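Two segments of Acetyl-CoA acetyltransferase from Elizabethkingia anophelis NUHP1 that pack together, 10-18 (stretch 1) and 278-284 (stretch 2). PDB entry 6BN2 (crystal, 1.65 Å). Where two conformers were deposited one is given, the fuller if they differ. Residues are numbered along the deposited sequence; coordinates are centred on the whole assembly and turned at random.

Stretch 1 (10-18) KEVFIVSAV
Stretch 2, residues 278-284: KPLAKIV

How do the backbones pair? The strand running to Val-18 from about Val-12 and strand 281-284 run antiparallel, their axes at 145° and 4.6 Å apart at closest approach, with Phe-13 facing Lys-282 (CA to CA 4.4 Å) and Ile-14 facing Ala-281 (5.3 Å between CA atoms). Ile-283 N donates to Val-12 O (2.9 Å) and Ile-14 N to Ala-281 O (2.9 Å). Ile-14 O receives Leu-280 N at 2.8 Å and, weakly, Ala-281 N at 3.4 Å, because Leu-280 turns helically (phi/psi -74/-41) and brings both amides to it. Water bridges Val-12 N (2.9 Å) to Ile-283 O (2.6 Å).

What fills the face bearing Ile-14? Branched aliphatics suit this buried side. Ile-14 and Ile-283, both m,t, bring CD1 of Ile-14 to 3.8 Å from CG1 of Ile-283, whose CD1 lies 4.1 Å from CG1 of Val-12 (t).

Why is Lys-282 extended on the other face? With all four chi angles t, Lys-282 sets its CB 3.9 Å from Phe-13 CE1 and carries its NZ to Glu-11 OE2, a 2.8 Å salt bridge; Glu-11 is m,t. Phe-13 (m, chi2 -89°) also places CD1 3.7 Å from Pro-279 CB.

What closes the far end? Leu-280 (m,t) points toward stretch 1, its CD1 reaching Ser-16 CA (3.6 Å) and Ala-17 CB (4.2 Å).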

# COMPACT_ATOMS: atom_id res chain seq x y z
N LYS A 10 -13.06 21.16 -1.95
CA LYS A 10 -13.00 20.96 -3.39
C LYS A 10 -13.81 19.74 -3.82
O LYS A 10 -13.77 18.70 -3.17
CB LYS A 10 -11.55 20.74 -3.84
CG LYS A 10 -10.71 21.96 -4.05
CD LYS A 10 -9.43 21.55 -4.74
CE LYS A 10 -8.45 22.70 -4.78
NZ LYS A 10 -7.28 22.36 -5.64
N GLU A 11 -14.48 19.86 -4.95
CA GLU A 11 -15.11 18.70 -5.54
C GLU A 11 -14.07 17.83 -6.24
O GLU A 11 -13.02 18.30 -6.67
CB GLU A 11 -16.19 19.13 -6.54
CG GLU A 11 -17.34 19.88 -5.92
CD GLU A 11 -18.24 20.52 -6.97
OE1 GLU A 11 -17.73 21.32 -7.78
OE2 GLU A 11 -19.44 20.19 -7.00
N VAL A 12 -14.38 16.54 -6.34
CA VAL A 12 -13.53 15.58 -7.03
C VAL A 12 -14.37 14.88 -8.07
O VAL A 12 -15.41 14.30 -7.74
CB VAL A 12 -12.93 14.54 -6.07
CG1 VAL A 12 -11.91 13.65 -6.81
CG2 VAL A 12 -12.29 15.26 -4.89
N PHE A 13 -13.92 14.92 -9.32
CA PHE A 13 -14.64 14.33 -10.43
C PHE A 13 -13.87 13.16 -11.02
O PHE A 13 -12.64 13.14 -11.01
CB PHE A 13 -14.87 15.37 -11.51
CG PHE A 13 -15.79 16.46 -11.09
CD1 PHE A 13 -17.16 16.33 -11.27
CD2 PHE A 13 -15.29 17.60 -10.48
CE1 PHE A 13 -18.03 17.33 -10.86
CE2 PHE A 13 -16.16 18.61 -10.07
CZ PHE A 13 -17.52 18.47 -10.26
N ILE A 14 -14.62 12.19 -11.53
CA ILE A 14 -14.05 11.06 -12.27
C ILE A 14 -14.20 11.39 -13.74
O ILE A 14 -15.33 11.53 -14.22
CB ILE A 14 -14.76 9.74 -11.93
CG1 ILE A 14 -14.59 9.41 -10.44
CG2 ILE A 14 -14.21 8.61 -12.79
CD1 ILE A 14 -15.56 8.34 -9.96
N VAL A 15 -13.08 11.55 -14.44
CA VAL A 15 -13.14 11.95 -15.84
C VAL A 15 -12.93 10.77 -16.79
O VAL A 15 -13.26 10.88 -17.98
CB VAL A 15 -12.14 13.09 -16.16
CG1 VAL A 15 -12.59 14.39 -15.49
CG2 VAL A 15 -10.71 12.73 -15.78
N SER A 16 -12.39 9.65 -16.31
CA SER A 16 -12.35 8.43 -17.11
C SER A 16 -12.27 7.25 -16.16
O SER A 16 -11.84 7.38 -15.01
CB SER A 16 -11.18 8.43 -18.09
OG SER A 16 -9.96 8.43 -17.39
N ALA A 17 -12.70 6.09 -16.64
CA ALA A 17 -12.80 4.90 -15.80
C ALA A 17 -12.86 3.67 -16.70
O ALA A 17 -13.80 3.54 -17.50
CB ALA A 17 -14.05 4.97 -14.91
N VAL A 18 -11.87 2.78 -16.59
CA VAL A 18 -11.82 1.61 -17.47
C VAL A 18 -11.34 0.40 -16.69
O VAL A 18 -10.84 0.50 -15.56
CB VAL A 18 -10.91 1.81 -18.70
CG1 VAL A 18 -11.31 3.04 -19.50
CG2 VAL A 18 -9.43 1.90 -18.25
N LYS A 278 -15.49 16.83 -19.96
CA LYS A 278 -16.73 16.65 -19.22
C LYS A 278 -16.61 15.44 -18.30
O LYS A 278 -16.26 14.35 -18.77
CB LYS A 278 -17.91 16.45 -20.17
CG LYS A 278 -19.22 16.14 -19.45
CD LYS A 278 -20.40 16.12 -20.42
CE LYS A 278 -21.70 15.81 -19.69
NZ LYS A 278 -22.86 15.78 -20.60
N PRO A 279 -16.88 15.58 -17.00
CA PRO A 279 -16.74 14.43 -16.10
C PRO A 279 -17.79 13.36 -16.34
O PRO A 279 -18.92 13.65 -16.77
CB PRO A 279 -16.91 15.06 -14.71
CG PRO A 279 -17.78 16.24 -14.96
CD PRO A 279 -17.35 16.79 -16.31
N LEU A 280 -17.41 12.11 -16.04
CA LEU A 280 -18.38 11.02 -16.03
C LEU A 280 -19.28 11.09 -14.81
O LEU A 280 -20.50 10.86 -14.90
CB LEU A 280 -17.65 9.67 -16.05
CG LEU A 280 -16.69 9.43 -17.22
CD1 LEU A 280 -15.98 8.09 -17.01
CD2 LEU A 280 -17.47 9.44 -18.52
N ALA A 281 -18.70 11.41 -13.65
CA ALA A 281 -19.39 11.31 -12.37
C ALA A 281 -18.63 12.17 -11.37
O ALA A 281 -17.47 12.52 -11.58
CB ALA A 281 -19.47 9.86 -11.88
N LYS A 282 -19.30 12.48 -10.27
CA LYS A 282 -18.70 13.21 -9.16
C LYS A 282 -18.60 12.27 -7.97
O LYS A 282 -19.52 11.49 -7.72
CB LYS A 282 -19.56 14.44 -8.81
CG LYS A 282 -19.11 15.20 -7.57
CD LYS A 282 -19.98 16.45 -7.40
CE LYS A 282 -20.08 16.88 -5.95
NZ LYS A 282 -20.88 18.14 -5.82
N ILE A 283 -17.49 12.32 -7.24
CA ILE A 283 -17.40 11.55 -6.00
C ILE A 283 -18.08 12.37 -4.91
O ILE A 283 -17.67 13.50 -4.63
CB ILE A 283 -15.94 11.23 -5.64
CG1 ILE A 283 -15.35 10.26 -6.67
CG2 ILE A 283 -15.87 10.62 -4.23
CD1 ILE A 283 -13.83 10.00 -6.50
N VAL A 284 -19.13 11.81 -4.31
CA VAL A 284 -19.90 12.56 -3.32
C VAL A 284 -19.32 12.38 -1.92
O VAL A 284 -19.13 13.36 -1.19
CB VAL A 284 -21.37 12.14 -3.37
CG1 VAL A 284 -22.17 12.87 -2.30
CG2 VAL A 284 -21.96 12.41 -4.76
O HOH W 1 -16.85 15.99 -4.92
O HOH W 2 -14.01 13.14 -19.42